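Local coordinates for protein hemoglobin subunit alpha (Isurus oxyrinchus, PDB 3MKB) that binds haem and reversibly carries oxygen as the alpha subunit of the shark's alpha2beta2 haemoglobin tetramer, at the interface of chains A and B and the interface of chains A and C. Coordinates in Å, arbitrary orientation; residue numbers count along the deposited sequence, not the author numbering. Chains: chain A, Hemoglobin subunit alpha; chain B/C, Hemoglobin subunit beta.

Contact 1: the interface of chains A and B. Residues chain A 31, 34-35, 107; chain B 101, 114, 117-118, 121.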
ATOM      1  N   ARG A  31       5.058  -1.488  18.298  1.00 27.83           N
ATOM      2  CA  ARG A  31       4.950  -0.447  17.251  1.00 27.54           C
ATOM      3  C   ARG A  31       3.908  -0.762  16.199  1.00 28.53           C
ATOM      4  O   ARG A  31       3.069   0.092  15.949  1.00 26.88           O
ATOM      5  CB  ARG A  31       6.311  -0.139  16.602  1.00 28.34           C
ATOM      6  CG  ARG A  31       7.386   0.344  17.589  1.00 25.44           C
ATOM      7  CD  ARG A  31       8.668   0.874  16.839  1.00 27.54           C
ATOM      8  NE  ARG A  31       9.627   1.196  17.876  1.00 29.08           N
ATOM      9  CZ  ARG A  31       9.575   2.273  18.653  1.00 25.63           C
ATOM     10  NH1 ARG A  31       8.678   3.210  18.444  1.00 25.46           N
ATOM     11  NH2 ARG A  31      10.465   2.428  19.617  1.00 28.23           N
ATOM     12  N   ALA A  34       0.361  -0.372  17.751  1.00 28.04           N
ATOM     13  CA  ALA A  34       0.098   1.043  18.050  1.00 29.57           C
ATOM     14  C   ALA A  34      -0.157   1.878  16.763  1.00 30.59           C
ATOM     15  O   ALA A  34      -1.106   2.659  16.679  1.00 28.27           O
ATOM     16  CB  ALA A  34       1.328   1.658  18.909  1.00 28.41           C
ATOM     17  N   THR A  35       0.700   1.706  15.729  1.00 30.06           N
ATOM     18  CA  THR A  35       0.591   2.520  14.534  1.00 29.85           C
ATOM     19  C   THR A  35      -0.345   1.900  13.483  1.00 31.88           C
ATOM     20  O   THR A  35      -0.782   2.600  12.586  1.00 32.80           O
ATOM     21  CB  THR A  35       1.970   2.696  13.836  1.00 30.75           C
ATOM     22  OG1 THR A  35       2.409   1.385  13.472  1.00 25.08           O
ATOM     23  CG2 THR A  35       3.011   3.296  14.804  1.00 28.30           C
ATOM     24  N   VAL A 107      12.244   1.149  12.538  1.00 27.87           N
ATOM     25  CA  VAL A 107      12.126   2.181  13.589  1.00 27.34           C
ATOM     26  C   VAL A 107      12.685   1.763  14.958  1.00 26.01           C
ATOM     27  O   VAL A 107      13.329   2.540  15.656  1.00 26.54           O
ATOM     28  CB  VAL A 107      10.689   2.699  13.695  1.00 27.78           C
ATOM     29  CG1 VAL A 107      10.499   3.526  15.048  1.00 28.16           C
ATOM     30  CG2 VAL A 107      10.341   3.433  12.404  1.00 23.63           C
TER
ATOM     31  N   ILE B 101      10.199  10.271  10.737  1.00 27.81           N
ATOM     32  CA  ILE B 101       9.939   9.419  11.916  1.00 27.03           C
ATOM     33  C   ILE B 101      11.210   8.673  12.310  1.00 27.45           C
ATOM     34  O   ILE B 101      11.525   8.585  13.485  1.00 27.78           O
ATOM     35  CB  ILE B 101       8.772   8.449  11.636  1.00 27.13           C
ATOM     36  CG1 ILE B 101       7.471   9.263  11.664  1.00 29.32           C
ATOM     37  CG2 ILE B 101       8.697   7.349  12.726  1.00 27.28           C
ATOM     38  CD1 ILE B 101       6.336   8.606  11.055  1.00 30.60           C
ATOM     39  N   PRO B 114       6.337   3.073  21.340  1.00 25.20           N
ATOM     40  CA  PRO B 114       5.385   2.793  20.266  1.00 24.63           C
ATOM     41  C   PRO B 114       4.234   3.773  20.323  1.00 26.04           C
ATOM     42  O   PRO B 114       3.642   4.179  19.318  1.00 25.32           O
ATOM     43  CB  PRO B 114       4.903   1.357  20.588  1.00 26.04           C
ATOM     44  CG  PRO B 114       6.111   0.711  21.233  1.00 23.65           C
ATOM     45  CD  PRO B 114       6.550   1.868  22.186  1.00 27.52           C
ATOM     46  N   PHE B 117       5.425   7.063  18.978  1.00 20.00           N
ATOM     47  CA  PHE B 117       5.554   6.732  17.594  1.00 20.00           C
ATOM     48  C   PHE B 117       4.211   6.905  16.888  1.00 20.00           C
ATOM     49  O   PHE B 117       4.132   7.506  15.851  1.00 23.37           O
ATOM     50  CB  PHE B 117       6.107   5.319  17.511  1.00 20.00           C
ATOM     51  CG  PHE B 117       6.317   4.822  16.144  1.00 20.00           C
ATOM     52  CD1 PHE B 117       6.045   5.582  15.074  1.00 20.00           C
ATOM     53  CD2 PHE B 117       6.759   3.568  15.937  1.00 20.00           C
ATOM     54  CE1 PHE B 117       6.220   5.097  13.883  1.00 20.00           C
ATOM     55  CE2 PHE B 117       6.935   3.134  14.752  1.00 20.00           C
ATOM     56  CZ  PHE B 117       6.671   3.883  13.728  1.00 20.00           C
ATOM     57  N   ALA B 118       3.144   6.408  17.496  1.00 26.22           N
ATOM     58  CA  ALA B 118       1.853   6.486  16.861  1.00 25.36           C
ATOM     59  C   ALA B 118       1.349   7.926  16.803  1.00 26.49           C
ATOM     60  O   ALA B 118       0.547   8.223  15.948  1.00 28.65           O
ATOM     61  CB  ALA B 118       0.846   5.570  17.592  1.00 23.24           C
ATOM     62  N   ILE B 121       3.085   9.241  13.656  1.00 20.00           N
ATOM     63  CA  ILE B 121       2.368   8.732  12.514  1.00 20.00           C
ATOM     64  C   ILE B 121       1.019   9.427  12.277  1.00 20.00           C
ATOM     65  O   ILE B 121       0.720   9.783  11.178  1.00 28.05           O
ATOM     66  CB  ILE B 121       2.274   7.196  12.474  1.00 20.00           C
ATOM     67  CG1 ILE B 121       1.336   6.701  13.549  1.00 20.00           C
ATOM     68  CG2 ILE B 121       3.642   6.569  12.603  1.00 20.00           C
ATOM     69  CD1 ILE B 121       1.908   5.634  14.413  1.00 20.00           C
TER

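Contact 2: the interface of chains A and B. Residues chain A 31, 107, 110-111; chain B 102, 105-106, 112.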
ATOM      1  N   ARG A  31       5.058  -1.488  18.298  1.00 27.83           N
ATOM      2  CA  ARG A  31       4.950  -0.447  17.251  1.00 27.54           C
ATOM      3  C   ARG A  31       3.908  -0.762  16.199  1.00 28.53           C
ATOM      4  O   ARG A  31       3.069   0.092  15.949  1.00 26.88           O
ATOM      5  CB  ARG A  31       6.311  -0.139  16.602  1.00 28.34           C
ATOM      6  CG  ARG A  31       7.386   0.344  17.589  1.00 25.44           C
ATOM      7  CD  ARG A  31       8.668   0.874  16.839  1.00 27.54           C
ATOM      8  NE  ARG A  31       9.627   1.196  17.876  1.00 29.08           N
ATOM      9  CZ  ARG A  31       9.575   2.273  18.653  1.00 25.63           C
ATOM     10  NH1 ARG A  31       8.678   3.210  18.444  1.00 25.46           N
ATOM     11  NH2 ARG A  31      10.465   2.428  19.617  1.00 28.23           N
ATOM     12  N   VAL A 107      12.244   1.149  12.538  1.00 27.87           N
ATOM     13  CA  VAL A 107      12.126   2.181  13.589  1.00 27.34           C
ATOM     14  C   VAL A 107      12.685   1.763  14.958  1.00 26.01           C
ATOM     15  O   VAL A 107      13.329   2.540  15.656  1.00 26.54           O
ATOM     16  CB  VAL A 107      10.689   2.699  13.695  1.00 27.78           C
ATOM     17  CG1 VAL A 107      10.499   3.526  15.048  1.00 28.16           C
ATOM     18  CG2 VAL A 107      10.341   3.433  12.404  1.00 23.63           C
ATOM     19  N   ALA A 110      16.399   2.103  14.830  1.00 26.91           N
ATOM     20  CA  ALA A 110      16.753   3.503  14.851  1.00 27.77           C
ATOM     21  C   ALA A 110      16.720   4.004  16.268  1.00 28.90           C
ATOM     22  O   ALA A 110      17.477   4.910  16.611  1.00 29.09           O
ATOM     23  CB  ALA A 110      15.766   4.324  13.986  1.00 25.61           C
ATOM     24  N   THR A 111      15.838   3.467  17.111  1.00 30.54           N
ATOM     25  CA  THR A 111      15.766   4.000  18.479  1.00 30.68           C
ATOM     26  C   THR A 111      16.884   3.426  19.317  1.00 32.46           C
ATOM     27  O   THR A 111      17.212   3.965  20.357  1.00 33.04           O
ATOM     28  CB  THR A 111      14.463   3.655  19.206  1.00 31.15           C
ATOM     29  OG1 THR A 111      14.447   2.261  19.530  1.00 35.69           O
ATOM     30  CG2 THR A 111      13.195   4.096  18.383  1.00 27.66           C
TER
ATOM     31  N   VAL B 102      11.943   8.128  11.323  1.00 26.27           N
ATOM     32  CA  VAL B 102      13.226   7.462  11.633  1.00 26.49           C
ATOM     33  C   VAL B 102      14.175   8.477  12.305  1.00 26.43           C
ATOM     34  O   VAL B 102      14.876   8.104  13.234  1.00 26.27           O
ATOM     35  CB  VAL B 102      13.836   6.783  10.405  1.00 26.58           C
ATOM     36  CG1 VAL B 102      15.357   6.347  10.646  1.00 28.00           C
ATOM     37  CG2 VAL B 102      13.002   5.543  10.052  1.00 26.22           C
ATOM     38  N   ALA B 105      13.072   9.045  15.941  1.00 24.89           N
ATOM     39  CA  ALA B 105      13.541   7.863  16.685  1.00 26.15           C
ATOM     40  C   ALA B 105      15.021   7.994  17.120  1.00 26.56           C
ATOM     41  O   ALA B 105      15.399   7.728  18.264  1.00 28.72           O
ATOM     42  CB  ALA B 105      13.305   6.570  15.823  1.00 23.93           C
ATOM     43  N   HIS B 106      15.856   8.429  16.194  1.00 27.77           N
ATOM     44  CA  HIS B 106      17.285   8.620  16.407  1.00 28.92           C
ATOM     45  C   HIS B 106      17.521   9.732  17.454  1.00 28.92           C
ATOM     46  O   HIS B 106      18.473   9.683  18.217  1.00 29.93           O
ATOM     47  CB  HIS B 106      17.993   8.902  15.034  1.00 29.66           C
ATOM     48  CG  HIS B 106      18.999   7.834  14.650  1.00 35.08           C
ATOM     49  ND1 HIS B 106      20.083   8.069  13.831  1.00 36.51           N
ATOM     50  CD2 HIS B 106      19.153   6.574  15.113  1.00 37.17           C
ATOM     51  CE1 HIS B 106      20.799   6.969  13.733  1.00 42.88           C
ATOM     52  NE2 HIS B 106      20.250   6.042  14.503  1.00 42.24           N
ATOM     53  N   PHE B 112      10.997   7.649  22.232  1.00 27.53           N
ATOM     54  CA  PHE B 112      10.183   7.339  21.077  1.00 25.71           C
ATOM     55  C   PHE B 112       9.453   5.986  21.269  1.00 26.15           C
ATOM     56  O   PHE B 112       9.654   5.050  20.506  1.00 25.36           O
ATOM     57  CB  PHE B 112      11.012   7.373  19.752  1.00 25.60           C
ATOM     58  CG  PHE B 112      10.211   7.727  18.526  1.00 27.07           C
ATOM     59  CD1 PHE B 112       9.791   9.033  18.321  1.00 26.33           C
ATOM     60  CD2 PHE B 112       9.963   6.772  17.523  1.00 27.54           C
ATOM     61  CE1 PHE B 112       9.091   9.407  17.177  1.00 28.09           C
ATOM     62  CE2 PHE B 112       9.293   7.105  16.389  1.00 26.87           C
ATOM     63  CZ  PHE B 112       8.835   8.447  16.199  1.00 27.88           C
TER

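Contact 3: the interface of chains A and C. Residues chain A 92, 94-95, 139-140; chain C 36-37.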
ATOM      1  N   LEU A  92      -2.863 -17.483   7.505  1.00 28.98           N
ATOM      2  CA  LEU A  92      -3.554 -16.659   6.480  1.00 29.94           C
ATOM      3  C   LEU A  92      -3.475 -15.191   6.780  1.00 29.47           C
ATOM      4  O   LEU A  92      -4.464 -14.458   6.778  1.00 29.89           O
ATOM      5  CB  LEU A  92      -5.015 -17.118   6.226  1.00 30.48           C
ATOM      6  CG  LEU A  92      -5.134 -18.622   5.847  1.00 32.07           C
ATOM      7  CD1 LEU A  92      -6.562 -19.118   6.014  1.00 32.30           C
ATOM      8  CD2 LEU A  92      -4.589 -18.912   4.464  1.00 31.63           C
ATOM      9  N   ASP A  94      -2.936 -11.440   6.119  1.00 27.81           N
ATOM     10  CA  ASP A  94      -2.963 -10.623   4.905  1.00 28.64           C
ATOM     11  C   ASP A  94      -1.554 -10.022   4.644  1.00 29.16           C
ATOM     12  O   ASP A  94      -0.934  -9.440   5.535  1.00 26.60           O
ATOM     13  CB  ASP A  94      -4.074  -9.554   5.017  1.00 29.77           C
ATOM     14  CG  ASP A  94      -4.251  -8.741   3.746  1.00 34.22           C
ATOM     15  OD1 ASP A  94      -3.261  -8.134   3.270  1.00 35.55           O
ATOM     16  OD2 ASP A  94      -5.390  -8.676   3.246  1.00 36.00           O
ATOM     17  N   PRO A  95      -1.012 -10.259   3.425  1.00 30.97           N
ATOM     18  CA  PRO A  95       0.324  -9.884   3.060  1.00 31.78           C
ATOM     19  C   PRO A  95       0.645  -8.397   3.211  1.00 31.77           C
ATOM     20  O   PRO A  95       1.823  -8.052   3.386  1.00 31.62           O
ATOM     21  CB  PRO A  95       0.454 -10.318   1.564  1.00 32.25           C
ATOM     22  CG  PRO A  95      -0.670 -11.310   1.316  1.00 33.76           C
ATOM     23  CD  PRO A  95      -1.734 -10.980   2.353  1.00 30.75           C
ATOM     24  N   TYR A 139       0.591 -17.763  -1.034  1.00 38.71           N
ATOM     25  CA  TYR A 139      -0.824 -17.548  -0.732  1.00 39.42           C
ATOM     26  C   TYR A 139      -1.816 -18.192  -1.742  1.00 39.95           C
ATOM     27  O   TYR A 139      -2.897 -18.663  -1.348  1.00 39.07           O
ATOM     28  CB  TYR A 139      -1.063 -16.040  -0.550  1.00 39.73           C
ATOM     29  CG  TYR A 139      -0.537 -15.562   0.788  1.00 39.68           C
ATOM     30  CD1 TYR A 139      -1.406 -15.380   1.833  1.00 35.89           C
ATOM     31  CD2 TYR A 139       0.853 -15.375   1.035  1.00 40.21           C
ATOM     32  CE1 TYR A 139      -0.992 -14.930   3.083  1.00 39.85           C
ATOM     33  CE2 TYR A 139       1.314 -14.955   2.314  1.00 40.97           C
ATOM     34  CZ  TYR A 139       0.354 -14.742   3.352  1.00 41.28           C
ATOM     35  OH  TYR A 139       0.697 -14.351   4.643  1.00 39.98           O
ATOM     36  N   ARG A 140      -1.431 -18.236  -3.025  1.00 40.52           N
ATOM     37  CA  ARG A 140      -2.372 -18.560  -4.119  1.00 40.88           C
ATOM     38  C   ARG A 140      -1.722 -19.104  -5.372  1.00 41.30           C
ATOM     39  O   ARG A 140      -0.526 -19.102  -5.514  1.00 42.11           O
ATOM     40  CB  ARG A 140      -3.202 -17.335  -4.505  1.00 40.76           C
ATOM     41  CG  ARG A 140      -2.387 -16.118  -4.919  1.00 41.14           C
ATOM     42  CD  ARG A 140      -3.315 -14.930  -5.223  1.00 39.16           C
ATOM     43  NE  ARG A 140      -2.572 -13.839  -5.825  1.00 38.01           N
ATOM     44  CZ  ARG A 140      -3.113 -12.725  -6.303  1.00 37.43           C
ATOM     45  NH1 ARG A 140      -2.322 -11.799  -6.804  1.00 38.26           N
ATOM     46  NH2 ARG A 140      -4.439 -12.533  -6.282  1.00 35.14           N
TER
ATOM     47  N   PRO C  36      -7.358 -15.941  -1.329  1.00 32.57           N
ATOM     48  CA  PRO C  36      -7.805 -17.084  -0.493  1.00 32.32           C
ATOM     49  C   PRO C  36      -7.776 -16.837   1.025  1.00 33.50           C
ATOM     50  O   PRO C  36      -8.628 -17.364   1.787  1.00 33.98           O
ATOM     51  CB  PRO C  36      -6.816 -18.175  -0.867  1.00 33.77           C
ATOM     52  CG  PRO C  36      -6.421 -17.812  -2.319  1.00 31.75           C
ATOM     53  CD  PRO C  36      -6.362 -16.330  -2.343  1.00 31.41           C
ATOM     54  N   TRP C  37      -6.815 -16.040   1.481  1.00 32.74           N
ATOM     55  CA  TRP C  37      -6.696 -15.776   2.902  1.00 32.29           C
ATOM     56  C   TRP C  37      -7.959 -15.155   3.547  1.00 33.77           C
ATOM     57  O   TRP C  37      -8.237 -15.325   4.754  1.00 32.97           O
ATOM     58  CB  TRP C  37      -5.401 -14.991   3.174  1.00 32.43           C
ATOM     59  CG  TRP C  37      -5.249 -13.626   2.464  1.00 32.54           C
ATOM     60  CD1 TRP C  37      -5.630 -12.395   2.960  1.00 30.39           C
ATOM     61  CD2 TRP C  37      -4.682 -13.375   1.154  1.00 31.69           C
ATOM     62  NE1 TRP C  37      -5.325 -11.410   2.047  1.00 28.71           N
ATOM     63  CE2 TRP C  37      -4.728 -11.981   0.941  1.00 32.54           C
ATOM     64  CE3 TRP C  37      -4.107 -14.195   0.166  1.00 32.18           C
ATOM     65  CZ2 TRP C  37      -4.230 -11.385  -0.227  1.00 32.54           C
ATOM     66  CZ3 TRP C  37      -3.608 -13.610  -1.006  1.00 30.98           C
ATOM     67  CH2 TRP C  37      -3.674 -12.199  -1.185  1.00 33.11           C
TER

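Contact 1: the interface of chains A and B
In this globin tetramer, the alpha1beta1-type packing contact sets the globin B helix of chain A (21-35) and a residue of its G helix (97-112) against the H helix of chain B (114-132), with the ring of B:Phe117 set between A:Arg31, A:Thr35 and A:Val107. The methyl CG2 of A:Thr35 sits over the middle of one ring face, 3.6 Å from the centroid of B:Phe117. A:Arg31 comes in at the rim, the two side chains crossing at about a right angle, with CG at the edge in the ring plane; its CD is 3.4 Å from CD2 of B:Phe117, and the guanidinium is turned 42° from the ring. A:Val107 arrives from the opposite direction, its CG1 3.6 Å from CE2 of B:Phe117. The ring reaches these groups because its CG points away from the backbone N (chi1 -179°).

At the start of the H helix, B:Pro114 packs its CB against CA of A:Arg31 at 3.8 Å. Farther along, CB of B:Ala118 lies 3.6 Å from the carbonyl O of A:Ala34. Within chain A, the hydroxyl OG1 of A:Thr35 donates to the carbonyl O of A:Arg31 at 2.9 Å, from above the carbonyl plane, which probably helps hold CG2 toward the ring.

Contact 2: the interface of chains A and B
Extended from CG to NE (chi2 -170°) and then turned at the last torsion (chi4 -76°), the side chain of A:Arg31 carries its guanidinium to the backbone carbonyl of B:Phe112, in the turn between the G and H helices of the beta globin. NH1 and NH2 of A:Arg31 each lie 2.9 Å from O of B:Phe112, and both donate to it. The oxygen lies practically in the guanidinium plane, between the two terminal nitrogens, while both donors are tilted somewhat from the carbonyl plane. Two bonds on one acceptor tie the arginine end-on, a grip on main chain and not on a side-chain group.

The ring itself, its plane 23° from the guanidinium, touches A:Val107 through CE2 of B:Phe112, 4.0 Å from CG1 of the valine. Beyond it the two G helices meet through small side chains. B:Ala105 puts its CB 3.6 Å from the methyl CG2 of A:Thr111. That same CB of B:Ala105 is 3.8 Å from CB of A:Ala110. CB of A:Ala110 also touches B:Val102, at 3.9 Å from CG1. The other methyl of that valine, CG2 of B:Val102, lies 4.1 Å from CG2 of A:Val107.

Contact 3: the interface of chains A and C
The indole NE1 of C:Trp37 donates to the carboxylate OD2 of A:Asp94 at 3.0 Å, with an angle of 152° at the hydrogen. The oxygen lies close to the indole plane, but the donor meets OD2 from above the carboxylate plane, and the two planes stand nearly perpendicular. A:Asp94 turns its carboxylate toward the indole with CG opposite the backbone N (chi1 -175°).

This is the alpha1beta2-type interface, which shifts between quaternary states in haemoglobins; this alpha FG-corner to beta C-helix part is its flexible joint. C:Trp37, from the short 3-10 helix 36-39, packs against the segment joining the F and G helices of chain A and against that chain's C-terminal residues. A:Pro95 covers one indole face toward its rim, its CD 3.5 Å from CE2 of C:Trp37. A:Tyr139 meets the indole edge-to-face, the ring planes 84° apart, and its CD1 is 3.4 Å from CE3 of C:Trp37. The tyrosine is itself backed by A:Pro95, whose CG lies over the centre of the phenol ring; the proline thus touches both aromatic groups and probably helps set their mutual angle. At the base of the tryptophan, CB of A:Leu92 packs on CB of C:Trp37 at 3.7 Å. C:Pro36, just before the tryptophan in sequence, brings its CG to 3.9 Å from CB of the C-terminal A:Arg140.

Contact 1 and contact 2 are neighbouring patches of one alpha-beta interface, with C-alpha centres about 8 Å apart and A:Arg31 and A:Val107 common to both. The same arginine therefore links apolar packing on the H helix of chain B with polar binding to the turn before it. Contact 3 faces the other beta chain, its C-alpha centre about 25 Å from that of contact 1 and 30 Å from that of contact 2. One alpha subunit thus holds two beta subunits: in haemoglobins the first interface stays largely rigid, whereas the second shifts between quaternary states.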